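Local coordinates for UPF0336 protein Rv0637 (Mycobacterium tuberculosis, PDB 5ZY8) that probably takes part, as the HadC subunit, in dehydrating (3R)-hydroxyacyl chains carried on acyl carrier protein, at residues W12-F18 and I62-V67; P37-S41 and L53-L57; I84-Q89 and T140-G144; K102-D108 and R124-D130. One frame throughout, in Å; residues are numbered along the deposited sequence.

Contacts 1, 3 and 4 all reach one antiparallel sheet; contact 2 lies apart from it, joining two loops. Contacts 1 and 4 touch each other, and both are partly buried near the centre of the chain. In contact 1 strand 11-19, outermost within this chain, meets helix 61-74 through apolar and aromatic groups. Contact 4 pairs strands 102-113 and 120-129 in mid-sheet, with regular backbone bonds, a salt-bridge network on one face and mostly buried side chains on the other. Contact 3 is a surface contact at the far side, mixing polar and apolar side chains. Contact 2 is buried, though about 17 Å from the chain's centre; one backbone bond crosses it, and F39, L53 and V54 do most of the packing.

Contact 1: W12-F18 and I62-V67; sequences WRYPDYF and ILAKYV
F18 and L63 form one apolar pair, Y14 and V67 another. L63 CB lies over one face of the F18 ring, offset toward the rim, in a CH-pi contact 4.2 Å from the ring centroid. Both methyls of L63 lie against the base of the same side chain, L63 CD2 3.6 Å from F18 CB. I62 CG2 reaches F18 CE2 at 3.9 Å. F18 CG is anti to its backbone N (chi1 176°), sending the ring in against the helix. V67 CG2 sits 3.7 Å from Y14 CG. Farther out, Y14 OH comes 3.6 Å from Y66 CB. The helix is the central one of a hot-dog fold, and strand 11-19 is the outermost strand, within this chain, of the sheet that wraps it. The chain turns a corner at P15 and D16, between the two inward-facing rings. Among aromatic pairs, Y66 CE2 meets the edge of the F18 ring near its plane, and the two side chains cross at about a right angle. Y66 OH is hydrogen-bonded to E27 of the second subunit, another copy of this protein. V67 CG1 touches the edge of the W12 ring at CD1, 4.0 Å away, while W12 NE1 is hydrogen-bonded to D70.

Contact 2: P37-S41 and L53-L57; sequences PAFFS and LVAPL
F39 reaches across to the backbone of 53-57 with one edge of its ring. Its CB starts out away from that segment and lies over one face of the neighbouring F40 ring. CG is beside the backbone N and anti to the carbonyl carbon (chi1 -70°), and the ring then comes back toward V54, A55 and P56. F39 CD1 is the first ring atom to meet the other side, 3.3 Å from V54 O. The next one out, F39 CE1, is 3.4 Å from A55 O, which lies in the ring plane. F39 CE1 also comes 3.6 Å from P56 CA. At the tip, F39 CZ passes P56 at a greater distance, 4.3 Å from P56 CA. Two carbonyl oxygens thus face the C-H edge of the phenylalanine. This contact is loop packing on the helical side of the hot-dog domain. It brings together the chain just before and some residues after the short helix 42-47, between helix 22-31 and the central helix 61-74. One backbone bond joins the loops: V54 N gives to A38 O at 3.3 Å, with an N-H...O angle of 157°. Next to it, L53 CD2 rests on the 39-40 backbone, 3.5 Å from F40 C. Within 37-41, P37 O accepts from both F40 N and S41 N, closing a single helix-like turn. S41 then N-caps helix 42-47, its OG bonded to A44 N. Apolar side chains of another protein's chain pack on A38, F39 and V54.

Contact 3: I84-Q89 and T140-G144; sequences IVQVDQ and TTLMG
V85 pairs with M143 where strand 85-93 runs antiparallel to strand 134-143, at the edge of the hot-dog sheet within this chain. Three backbone bonds join the strands. V85 O accepts from M143 N at 3.0 Å, and T141 O accepts from V87 N at 2.9 Å. T141 N gives to D88 O at 3.2 Å, tilted from the carbonyl plane. T141 therefore bonds to both V87 and D88. The helix-like backbone of V87 (psi -15°) fits a beta bulge there. Beyond it, D88 and Q89 pair with a strand of another protein's chain, so the sheet runs on across the interface. T140 and L142 bond on their other side to T123 and V121, and their side chains pack on Q68 of helix 61-74. The face with V85, D88, T141 and M143 is mixed: V85 CG1 packs on M143 CB, while D88 CB lies 3.3 Å from T141 OG1. From the bulge, V87 CG1 meets M143 CE at 3.6 Å, the side chains crossing at about a right angle. On the face with T140, the hydroxyl OG1 is the acceptor for the Q89 side chain. The Q89 chain bends at chi2 (67°), which brings NE2 to within 2.9 Å of T140 OG1, 18° out of the amide plane.

Contact 4: K102-D108 and R124-D130; sequences KLWARMD and RNLCTND
W104 and D130 meet edge-on at one end of the paired strands. W104 NE1 gives a nearly straight bond to D130 OD1 (3.0 Å, 175°). The oxygen lies in the indole plane, and the carboxylate is turned only 20° from it. The extended chain of K102 crosses the same carboxylate at a slant, its CD nearest D130 OD1, with a long salt bridge from K102 NZ to D130 OD2.

At the other end R106 grips D108 side-on within its own strand. R106 NE bonds D108 OD1, and R106 NH1 bonds D108 OD2 at 2.8 Å. Both oxygens use their syn lone pairs, which holds the guanidinium and the carboxylate nearly flat together. R124 joins from across with a long salt bridge, R124 NE to D108 OD2 at 3.8 Å. The two guanidinium groups come close, and D108 between them probably offsets their charge. L126 CD2 lies over one face of the R106 guanidinium, 3.4 Å from R106 NH2. R124 is held from outside by E137 and Y139 through its NH2.

On the opposite face M107 CG packs against N125 ND2 at 3.5 Å. The backbones set this register. W104 with T128, R106 with L126 and D108 with R124 are hydrogen-bonded antiparallel pairs.

This hairpin forms the middle of the hot-dog sheet. Strand 11-19 bonds along the outer side of 102-108, and strand 134-143 along that of 124-130. A105, M107 and N125 face helix 61-74, touching V67, F71 and Q68.

Contact 1: W12-F18 and I62-V67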
loop_
_atom_site.group_PDB
_atom_site.type_symbol
_atom_site.label_atom_id
_atom_site.label_comp_id
_atom_site.label_asym_id
_atom_site.label_seq_id
_atom_site.Cartn_x
_atom_site.Cartn_y
_atom_site.Cartn_z
ATOM N N TRP C 12 10.132 23.874 -4.691
ATOM C CA TRP C 12 8.733 23.459 -4.778
ATOM C C TRP C 12 8.319 22.936 -3.409
ATOM O O TRP C 12 8.716 21.838 -3.011
ATOM C CB TRP C 12 8.549 22.420 -5.886
ATOM C CG TRP C 12 7.124 22.142 -6.226
ATOM C CD1 TRP C 12 6.336 21.132 -5.748
ATOM C CD2 TRP C 12 6.293 22.922 -7.090
ATOM N NE1 TRP C 12 5.073 21.220 -6.288
ATOM C CE2 TRP C 12 5.020 22.314 -7.112
ATOM C CE3 TRP C 12 6.505 24.073 -7.854
ATOM C CZ2 TRP C 12 3.965 22.820 -7.866
ATOM C CZ3 TRP C 12 5.458 24.571 -8.604
ATOM C CH2 TRP C 12 4.204 23.948 -8.601
ATOM N N ARG C 13 7.553 23.741 -2.677
ATOM C CA ARG C 13 7.023 23.320 -1.389
ATOM C C ARG C 13 5.751 22.504 -1.595
ATOM O O ARG C 13 4.825 22.944 -2.288
ATOM C CB ARG C 13 6.759 24.534 -0.494
ATOM C CG ARG C 13 8.015 25.075 0.194
ATOM C CD ARG C 13 7.841 26.502 0.688
ATOM N NE ARG C 13 8.770 27.429 0.041
ATOM C CZ ARG C 13 8.511 28.715 -0.193
ATOM N NH1 ARG C 13 9.420 29.483 -0.785
ATOM N NH2 ARG C 13 7.344 29.235 0.166
ATOM N N TYR C 14 5.717 21.308 -1.013
ATOM C CA TYR C 14 4.551 20.444 -1.144
ATOM C C TYR C 14 3.440 20.954 -0.237
ATOM O O TYR C 14 3.655 21.084 0.975
ATOM C CB TYR C 14 4.906 19.008 -0.797
ATOM C CG TYR C 14 3.862 17.986 -1.208
ATOM C CD1 TYR C 14 3.569 17.759 -2.550
ATOM C CD2 TYR C 14 3.201 17.211 -0.256
ATOM C CE1 TYR C 14 2.623 16.815 -2.930
ATOM C CE2 TYR C 14 2.261 16.262 -0.624
ATOM C CZ TYR C 14 1.972 16.065 -1.965
ATOM O OH TYR C 14 1.033 15.118 -2.341
ATOM N N PRO C 15 2.252 21.252 -0.773
ATOM C CA PRO C 15 1.219 21.943 0.018
ATOM C C PRO C 15 0.534 21.074 1.068
ATOM O O PRO C 15 -0.374 21.561 1.753
ATOM C CB PRO C 15 0.220 22.395 -1.057
ATOM C CG PRO C 15 0.374 21.385 -2.152
ATOM C CD PRO C 15 1.817 20.976 -2.156
ATOM N N ASP C 16 0.929 19.815 1.215
ATOM C CA ASP C 16 0.330 18.896 2.167
ATOM C C ASP C 16 1.412 18.294 3.046
ATOM O O ASP C 16 2.584 18.240 2.672
ATOM C CB ASP C 16 -0.437 17.786 1.435
ATOM C CG ASP C 16 -1.416 17.049 2.325
ATOM O OD1 ASP C 16 -1.592 17.431 3.507
ATOM O OD2 ASP C 16 -2.007 16.064 1.814
ATOM N N TYR C 17 1.013 17.852 4.230
ATOM C CA TYR C 17 1.902 17.063 5.063
ATOM C C TYR C 17 1.706 15.567 4.793
ATOM O O TYR C 17 0.758 15.140 4.130
ATOM C CB TYR C 17 1.692 17.393 6.537
ATOM C CG TYR C 17 0.295 17.179 7.061
ATOM C CD1 TYR C 17 -0.125 15.921 7.491
ATOM C CD2 TYR C 17 -0.602 18.232 7.143
ATOM C CE1 TYR C 17 -1.389 15.725 7.987
ATOM C CE2 TYR C 17 -1.872 18.045 7.639
ATOM C CZ TYR C 17 -2.264 16.791 8.057
ATOM O OH TYR C 17 -3.534 16.597 8.550
ATOM N N PHE C 18 2.626 14.767 5.319
ATOM C CA PHE C 18 2.646 13.326 5.100
ATOM C C PHE C 18 2.811 12.650 6.453
ATOM O O PHE C 18 3.764 12.948 7.179
ATOM C CB PHE C 18 3.785 12.957 4.140
ATOM C CG PHE C 18 3.964 11.483 3.912
ATOM C CD1 PHE C 18 4.705 10.706 4.801
ATOM C CD2 PHE C 18 3.443 10.875 2.782
ATOM C CE1 PHE C 18 4.890 9.347 4.580
ATOM C CE2 PHE C 18 3.631 9.511 2.549
ATOM C CZ PHE C 18 4.349 8.750 3.451
ATOM N N ILE C 62 7.966 7.299 -1.282
ATOM C CA ILE C 62 6.577 7.643 -1.557
ATOM C C ILE C 62 6.373 9.150 -1.447
ATOM O O ILE C 62 5.781 9.783 -2.328
ATOM C CB ILE C 62 5.628 6.870 -0.625
ATOM C CG1 ILE C 62 5.606 5.391 -1.006
ATOM C CG2 ILE C 62 4.226 7.444 -0.709
ATOM C CD1 ILE C 62 5.134 4.489 0.105
ATOM N N LEU C 63 6.852 9.751 -0.361
ATOM C CA LEU C 63 6.706 11.197 -0.230
ATOM C C LEU C 63 7.474 11.914 -1.342
ATOM O O LEU C 63 6.953 12.846 -1.973
ATOM C CB LEU C 63 7.164 11.660 1.155
ATOM C CG LEU C 63 6.960 13.152 1.458
ATOM C CD1 LEU C 63 5.573 13.611 1.007
ATOM C CD2 LEU C 63 7.161 13.436 2.943
ATOM N N ALA C 64 8.718 11.490 -1.595
ATOM C CA ALA C 64 9.534 12.123 -2.628
ATOM C C ALA C 64 8.811 12.199 -3.975
ATOM O O ALA C 64 8.872 13.228 -4.659
ATOM C CB ALA C 64 10.859 11.371 -2.776
ATOM N N LYS C 65 8.082 11.138 -4.355
ATOM C CA LYS C 65 7.431 11.150 -5.663
ATOM C C LYS C 65 6.051 11.795 -5.638
ATOM O O LYS C 65 5.595 12.300 -6.671
ATOM C CB LYS C 65 7.310 9.728 -6.224
ATOM C CG LYS C 65 6.978 9.725 -7.709
ATOM C CD LYS C 65 6.587 8.367 -8.233
ATOM C CE LYS C 65 7.179 8.185 -9.627
ATOM N NZ LYS C 65 7.350 6.770 -10.057
ATOM N N TYR C 66 5.391 11.847 -4.481
ATOM C CA TYR C 66 4.240 12.733 -4.359
ATOM C C TYR C 66 4.615 14.143 -4.796
ATOM O O TYR C 66 3.894 14.778 -5.578
ATOM C CB TYR C 66 3.733 12.756 -2.913
ATOM C CG TYR C 66 2.846 11.608 -2.484
ATOM C CD1 TYR C 66 2.326 10.695 -3.410
ATOM C CD2 TYR C 66 2.515 11.442 -1.144
ATOM C CE1 TYR C 66 1.501 9.643 -3.004
ATOM C CE2 TYR C 66 1.694 10.400 -0.729
ATOM C CZ TYR C 66 1.189 9.505 -1.665
ATOM O OH TYR C 66 0.383 8.478 -1.240
ATOM N N VAL C 67 5.783 14.617 -4.345
ATOM C CA VAL C 67 6.208 15.985 -4.619
ATOM C C VAL C 67 6.681 16.118 -6.056
ATOM O O VAL C 67 6.320 17.070 -6.759
ATOM C CB VAL C 67 7.308 16.408 -3.630
ATOM C CG1 VAL C 67 7.636 17.892 -3.794
ATOM C CG2 VAL C 67 6.890 16.085 -2.220
#

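Contact 2: P37-S41 and L53-L57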
loop_
_atom_site.group_PDB
_atom_site.type_symbol
_atom_site.label_atom_id
_atom_site.label_comp_id
_atom_site.label_asym_id
_atom_site.label_seq_id
_atom_site.Cartn_x
_atom_site.Cartn_y
_atom_site.Cartn_z
ATOM N N PRO C 37 13.340 -6.846 13.689
ATOM C CA PRO C 37 12.125 -6.641 14.494
ATOM C C PRO C 37 11.813 -5.181 14.830
ATOM O O PRO C 37 10.684 -4.901 15.251
ATOM C CB PRO C 37 12.410 -7.452 15.765
ATOM C CG PRO C 37 13.882 -7.619 15.793
ATOM C CD PRO C 37 14.302 -7.725 14.364
ATOM N N ALA C 38 12.758 -4.247 14.679
ATOM C CA ALA C 38 12.411 -2.846 14.893
ATOM C C ALA C 38 11.554 -2.285 13.759
ATOM O O ALA C 38 10.924 -1.234 13.922
ATOM C CB ALA C 38 13.672 -2.004 15.062
ATOM N N PHE C 39 11.511 -2.959 12.613
ATOM C CA PHE C 39 10.552 -2.566 11.593
ATOM C C PHE C 39 9.110 -2.940 11.955
ATOM O O PHE C 39 8.179 -2.332 11.410
ATOM C CB PHE C 39 10.941 -3.180 10.245
ATOM C CG PHE C 39 12.181 -2.579 9.636
ATOM C CD1 PHE C 39 12.280 -1.211 9.434
ATOM C CD2 PHE C 39 13.239 -3.385 9.237
ATOM C CE1 PHE C 39 13.422 -0.657 8.865
ATOM C CE2 PHE C 39 14.386 -2.834 8.664
ATOM C CZ PHE C 39 14.475 -1.471 8.480
ATOM N N PHE C 40 8.892 -3.908 12.859
ATOM C CA PHE C 40 7.555 -4.463 13.063
ATOM C C PHE C 40 7.004 -4.383 14.490
ATOM O O PHE C 40 5.776 -4.427 14.650
ATOM C CB PHE C 40 7.509 -5.922 12.594
ATOM C CG PHE C 40 7.993 -6.114 11.189
ATOM C CD1 PHE C 40 7.131 -5.951 10.114
ATOM C CD2 PHE C 40 9.316 -6.463 10.937
ATOM C CE1 PHE C 40 7.575 -6.133 8.805
ATOM C CE2 PHE C 40 9.774 -6.649 9.635
ATOM C CZ PHE C 40 8.899 -6.483 8.563
ATOM N N SER C 41 7.852 -4.290 15.514
ATOM C CA SER C 41 7.423 -4.346 16.908
ATOM C C SER C 41 7.798 -3.069 17.654
ATOM O O SER C 41 8.904 -2.549 17.488
ATOM C CB SER C 41 8.037 -5.550 17.620
ATOM O OG SER C 41 8.093 -5.330 19.018
ATOM N N LEU C 53 7.838 2.648 15.843
ATOM C CA LEU C 53 8.621 1.777 14.972
ATOM C C LEU C 53 9.433 2.594 13.981
ATOM O O LEU C 53 9.090 3.731 13.645
ATOM C CB LEU C 53 7.734 0.832 14.154
ATOM C CG LEU C 53 6.720 -0.147 14.738
ATOM C CD1 LEU C 53 5.583 0.620 15.334
ATOM C CD2 LEU C 53 6.203 -1.102 13.666
ATOM N N VAL C 54 10.515 2.009 13.517
ATOM C CA VAL C 54 11.339 2.636 12.495
ATOM C C VAL C 54 10.763 2.287 11.131
ATOM O O VAL C 54 10.397 1.131 10.863
ATOM C CB VAL C 54 12.799 2.176 12.599
ATOM C CG1 VAL C 54 13.676 3.007 11.676
ATOM C CG2 VAL C 54 13.265 2.227 14.024
ATOM N N ALA C 55 10.705 3.283 10.255
ATOM C CA ALA C 55 10.217 3.069 8.907
ATOM C C ALA C 55 11.302 2.410 8.069
ATOM O O ALA C 55 12.489 2.552 8.363
ATOM C CB ALA C 55 9.801 4.390 8.272
ATOM N N PRO C 56 10.921 1.648 7.048
ATOM C CA PRO C 56 11.926 1.108 6.127
ATOM C C PRO C 56 12.736 2.246 5.528
ATOM O O PRO C 56 12.204 3.314 5.220
ATOM C CB PRO C 56 11.085 0.383 5.069
ATOM C CG PRO C 56 9.814 0.055 5.763
ATOM C CD PRO C 56 9.563 1.168 6.738
ATOM N N LEU C 57 14.037 2.017 5.368
ATOM C CA LEU C 57 14.918 3.136 5.050
ATOM C C LEU C 57 14.656 3.738 3.677
ATOM O O LEU C 57 15.130 4.845 3.416
ATOM C CB LEU C 57 16.388 2.725 5.193
ATOM C CG LEU C 57 16.669 2.047 6.540
ATOM C CD1 LEU C 57 18.035 1.379 6.598
ATOM C CD2 LEU C 57 16.498 3.055 7.667
#

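Contact 3: I84-Q89 and T140-G144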
loop_
_atom_site.group_PDB
_atom_site.type_symbol
_atom_site.label_atom_id
_atom_site.label_comp_id
_atom_site.label_asym_id
_atom_site.label_seq_id
_atom_site.Cartn_x
_atom_site.Cartn_y
_atom_site.Cartn_z
ATOM N N ILE C 84 11.632 8.487 -18.956
ATOM C CA ILE C 84 12.468 8.862 -17.817
ATOM C C ILE C 84 12.944 7.634 -17.053
ATOM O O ILE C 84 12.161 6.732 -16.745
ATOM C CB ILE C 84 11.719 9.822 -16.856
ATOM C CG1 ILE C 84 11.447 11.178 -17.518
ATOM C CG2 ILE C 84 12.486 9.990 -15.544
ATOM C CD1 ILE C 84 10.772 12.178 -16.591
ATOM N N VAL C 85 14.238 7.590 -16.756
ATOM C CA VAL C 85 14.823 6.525 -15.956
ATOM C C VAL C 85 15.539 7.172 -14.778
ATOM O O VAL C 85 16.168 8.227 -14.927
ATOM C CB VAL C 85 15.782 5.645 -16.788
ATOM C CG1 VAL C 85 16.740 6.506 -17.604
ATOM C CG2 VAL C 85 16.544 4.682 -15.894
ATOM N N GLN C 86 15.431 6.556 -13.605
ATOM C CA GLN C 86 16.105 7.056 -12.414
ATOM C C GLN C 86 17.447 6.347 -12.263
ATOM O O GLN C 86 17.497 5.121 -12.125
ATOM C CB GLN C 86 15.228 6.866 -11.179
ATOM C CG GLN C 86 15.987 6.607 -9.898
ATOM C CD GLN C 86 15.077 6.158 -8.768
ATOM O OE1 GLN C 86 14.026 5.555 -8.998
ATOM N NE2 GLN C 86 15.484 6.444 -7.537
ATOM N N VAL C 87 18.534 7.123 -12.298
ATOM C CA VAL C 87 19.877 6.556 -12.388
ATOM C C VAL C 87 20.610 6.525 -11.055
ATOM O O VAL C 87 21.615 5.806 -10.937
ATOM C CB VAL C 87 20.735 7.321 -13.418
ATOM C CG1 VAL C 87 20.283 6.996 -14.827
ATOM C CG2 VAL C 87 20.658 8.812 -13.170
ATOM N N ASP C 88 20.137 7.255 -10.049
ATOM C CA ASP C 88 20.851 7.392 -8.791
ATOM C C ASP C 88 19.847 7.688 -7.690
ATOM O O ASP C 88 18.870 8.408 -7.918
ATOM C CB ASP C 88 21.873 8.532 -8.896
ATOM C CG ASP C 88 22.788 8.622 -7.698
ATOM O OD1 ASP C 88 23.768 7.845 -7.641
ATOM O OD2 ASP C 88 22.524 9.475 -6.819
ATOM N N GLN C 89 20.096 7.148 -6.496
ATOM C CA GLN C 89 19.257 7.468 -5.348
ATOM C C GLN C 89 20.112 7.549 -4.090
ATOM O O GLN C 89 20.953 6.675 -3.848
ATOM C CB GLN C 89 18.132 6.441 -5.171
ATOM C CG GLN C 89 17.229 6.757 -4.000
ATOM C CD GLN C 89 16.419 8.024 -4.235
ATOM O OE1 GLN C 89 16.324 8.895 -3.362
ATOM N NE2 GLN C 89 15.832 8.135 -5.419
ATOM N N THR C 140 17.505 12.493 -5.916
ATOM C CA THR C 140 17.177 11.617 -7.027
ATOM C C THR C 140 17.747 12.206 -8.308
ATOM O O THR C 140 17.623 13.411 -8.553
ATOM C CB THR C 140 15.656 11.441 -7.134
ATOM O OG1 THR C 140 15.157 10.889 -5.909
ATOM C CG2 THR C 140 15.294 10.522 -8.292
ATOM N N THR C 141 18.384 11.360 -9.111
ATOM C CA THR C 141 18.940 11.767 -10.391
ATOM C C THR C 141 18.101 11.127 -11.486
ATOM O O THR C 141 18.063 9.897 -11.605
ATOM C CB THR C 141 20.404 11.352 -10.524
ATOM O OG1 THR C 141 21.121 11.729 -9.342
ATOM C CG2 THR C 141 21.029 12.042 -11.721
ATOM N N LEU C 142 17.443 11.961 -12.286
ATOM C CA LEU C 142 16.608 11.513 -13.387
ATOM C C LEU C 142 17.299 11.824 -14.706
ATOM O O LEU C 142 18.095 12.761 -14.803
ATOM C CB LEU C 142 15.225 12.175 -13.348
ATOM C CG LEU C 142 14.470 12.146 -12.014
ATOM C CD1 LEU C 142 13.564 13.365 -11.861
ATOM C CD2 LEU C 142 13.680 10.864 -11.880
ATOM N N MET C 143 16.985 11.027 -15.725
ATOM C CA MET C 143 17.632 11.134 -17.023
ATOM C C MET C 143 16.590 11.146 -18.139
ATOM O O MET C 143 15.477 10.638 -17.975
ATOM C CB MET C 143 18.631 9.984 -17.179
ATOM C CG MET C 143 19.758 10.249 -18.141
ATOM S SD MET C 143 20.995 8.937 -18.109
ATOM C CE MET C 143 22.062 9.483 -16.773
ATOM N N GLY C 144 16.960 11.743 -19.274
ATOM C CA GLY C 144 16.044 11.918 -20.393
ATOM C C GLY C 144 16.215 10.952 -21.558
ATOM O O GLY C 144 15.648 11.145 -22.641
#

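Contact 4: K102-D108 and R124-D130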
loop_
_atom_site.group_PDB
_atom_site.type_symbol
_atom_site.label_atom_id
_atom_site.label_comp_id
_atom_site.label_asym_id
_atom_site.label_seq_id
_atom_site.Cartn_x
_atom_site.Cartn_y
_atom_site.Cartn_z
ATOM N N LYS C 102 5.070 13.261 11.374
ATOM C CA LYS C 102 4.470 14.187 10.421
ATOM C C LYS C 102 5.591 14.907 9.677
ATOM O O LYS C 102 6.448 15.540 10.300
ATOM C CB LYS C 102 3.558 15.172 11.152
ATOM C CG LYS C 102 2.629 15.996 10.284
ATOM C CD LYS C 102 2.006 17.114 11.102
ATOM C CE LYS C 102 0.763 17.665 10.434
ATOM N NZ LYS C 102 0.042 18.651 11.275
ATOM N N LEU C 103 5.585 14.815 8.353
ATOM C CA LEU C 103 6.687 15.298 7.539
ATOM C C LEU C 103 6.200 16.325 6.530
ATOM O O LEU C 103 5.132 16.161 5.929
ATOM C CB LEU C 103 7.359 14.134 6.794
ATOM C CG LEU C 103 7.961 13.021 7.648
ATOM C CD1 LEU C 103 8.733 12.049 6.778
ATOM C CD2 LEU C 103 8.854 13.619 8.713
ATOM N N TRP C 104 6.999 17.371 6.328
ATOM C CA TRP C 104 6.750 18.374 5.301
ATOM C C TRP C 104 7.846 18.273 4.255
ATOM O O TRP C 104 9.035 18.264 4.589
ATOM C CB TRP C 104 6.701 19.793 5.879
ATOM C CG TRP C 104 5.596 20.004 6.861
ATOM C CD1 TRP C 104 5.651 19.815 8.217
ATOM C CD2 TRP C 104 4.264 20.444 6.570
ATOM N NE1 TRP C 104 4.430 20.111 8.789
ATOM C CE2 TRP C 104 3.563 20.499 7.799
ATOM C CE3 TRP C 104 3.596 20.797 5.394
ATOM C CZ2 TRP C 104 2.225 20.891 7.878
ATOM C CZ3 TRP C 104 2.272 21.195 5.477
ATOM C CH2 TRP C 104 1.601 21.237 6.709
ATOM N N ALA C 105 7.441 18.227 2.997
ATOM C CA ALA C 105 8.344 17.972 1.894
ATOM C C ALA C 105 8.589 19.249 1.107
ATOM O O ALA C 105 7.716 20.117 0.987
ATOM C CB ALA C 105 7.792 16.880 0.979
ATOM N N ARG C 106 9.806 19.352 0.594
ATOM C CA ARG C 106 10.251 20.505 -0.173
ATOM C C ARG C 106 11.272 19.996 -1.173
ATOM O O ARG C 106 12.304 19.449 -0.777
ATOM C CB ARG C 106 10.847 21.581 0.740
ATOM C CG ARG C 106 11.232 22.867 0.032
ATOM C CD ARG C 106 12.119 23.724 0.916
ATOM N NE ARG C 106 13.483 23.846 0.408
ATOM C CZ ARG C 106 14.507 24.301 1.127
ATOM N NH1 ARG C 106 15.722 24.387 0.590
ATOM N NH2 ARG C 106 14.314 24.672 2.388
ATOM N N MET C 107 10.971 20.130 -2.454
ATOM C CA MET C 107 11.871 19.680 -3.503
ATOM C C MET C 107 12.591 20.882 -4.102
ATOM O O MET C 107 11.946 21.837 -4.543
ATOM C CB MET C 107 11.090 18.941 -4.582
ATOM C CG MET C 107 11.921 18.054 -5.466
ATOM S SD MET C 107 10.949 17.725 -6.932
ATOM C CE MET C 107 10.993 19.353 -7.682
ATOM N N ASP C 108 13.921 20.821 -4.148
ATOM C CA ASP C 108 14.703 21.793 -4.896
ATOM C C ASP C 108 15.272 21.151 -6.153
ATOM O O ASP C 108 15.617 19.966 -6.170
ATOM C CB ASP C 108 15.874 22.353 -4.064
ATOM C CG ASP C 108 15.442 22.922 -2.716
ATOM O OD1 ASP C 108 14.221 23.020 -2.476
ATOM O OD2 ASP C 108 16.329 23.297 -1.905
ATOM N N ARG C 124 16.387 17.342 -5.197
ATOM C CA ARG C 124 16.708 17.192 -3.780
ATOM C C ARG C 124 15.405 17.343 -3.013
ATOM O O ARG C 124 14.801 18.419 -3.011
ATOM C CB ARG C 124 17.751 18.222 -3.329
ATOM C CG ARG C 124 17.886 18.417 -1.808
ATOM C CD ARG C 124 18.911 19.518 -1.486
ATOM N NE ARG C 124 18.455 20.520 -0.517
ATOM C CZ ARG C 124 19.035 20.751 0.660
ATOM N NH1 ARG C 124 18.553 21.690 1.465
ATOM N NH2 ARG C 124 20.097 20.047 1.031
ATOM N N ASN C 125 14.961 16.269 -2.383
ATOM C CA ASN C 125 13.748 16.301 -1.582
ATOM C C ASN C 125 14.141 16.476 -0.121
ATOM O O ASN C 125 14.792 15.610 0.473
ATOM C CB ASN C 125 12.909 15.048 -1.820
ATOM C CG ASN C 125 12.345 15.001 -3.234
ATOM O OD1 ASN C 125 13.052 14.643 -4.187
ATOM N ND2 ASN C 125 11.090 15.426 -3.386
ATOM N N LEU C 126 13.755 17.619 0.433
ATOM C CA LEU C 126 13.959 17.968 1.832
ATOM C C LEU C 126 12.751 17.566 2.667
ATOM O O LEU C 126 11.610 17.859 2.293
ATOM C CB LEU C 126 14.176 19.475 1.932
ATOM C CG LEU C 126 14.973 19.987 3.114
ATOM C CD1 LEU C 126 16.455 19.844 2.799
ATOM C CD2 LEU C 126 14.604 21.427 3.436
ATOM N N CYS C 127 12.990 16.909 3.800
ATOM C CA CYS C 127 11.906 16.518 4.700
ATOM C C CYS C 127 12.152 17.109 6.078
ATOM O O CYS C 127 13.206 16.878 6.686
ATOM C CB CYS C 127 11.737 14.997 4.783
ATOM S SG CYS C 127 11.505 14.210 3.193
ATOM N N THR C 128 11.180 17.871 6.557
ATOM C CA THR C 128 11.212 18.495 7.867
ATOM C C THR C 128 9.980 18.042 8.646
ATOM O O THR C 128 8.988 17.603 8.060
ATOM C CB THR C 128 11.260 20.031 7.726
ATOM O OG1 THR C 128 10.084 20.607 8.306
ATOM C CG2 THR C 128 11.338 20.434 6.242
ATOM N N ASN C 129 10.033 18.151 9.976
ATOM C CA ASN C 129 8.892 17.751 10.788
ATOM C C ASN C 129 8.152 18.982 11.306
ATOM O O ASN C 129 8.462 20.123 10.940
ATOM C CB ASN C 129 9.316 16.827 11.930
ATOM C CG ASN C 129 10.300 17.469 12.895
ATOM O OD1 ASN C 129 10.282 18.676 13.121
ATOM N ND2 ASN C 129 11.137 16.643 13.505
ATOM N N ASP C 130 7.161 18.741 12.175
ATOM C CA ASP C 130 6.293 19.818 12.654
ATOM C C ASP C 130 7.033 20.915 13.405
ATOM O O ASP C 130 6.515 22.032 13.501
ATOM C CB ASP C 130 5.184 19.264 13.549
ATOM C CG ASP C 130 3.808 19.407 12.922
ATOM O OD1 ASP C 130 3.728 19.752 11.718
ATOM O OD2 ASP C 130 2.804 19.190 13.638
#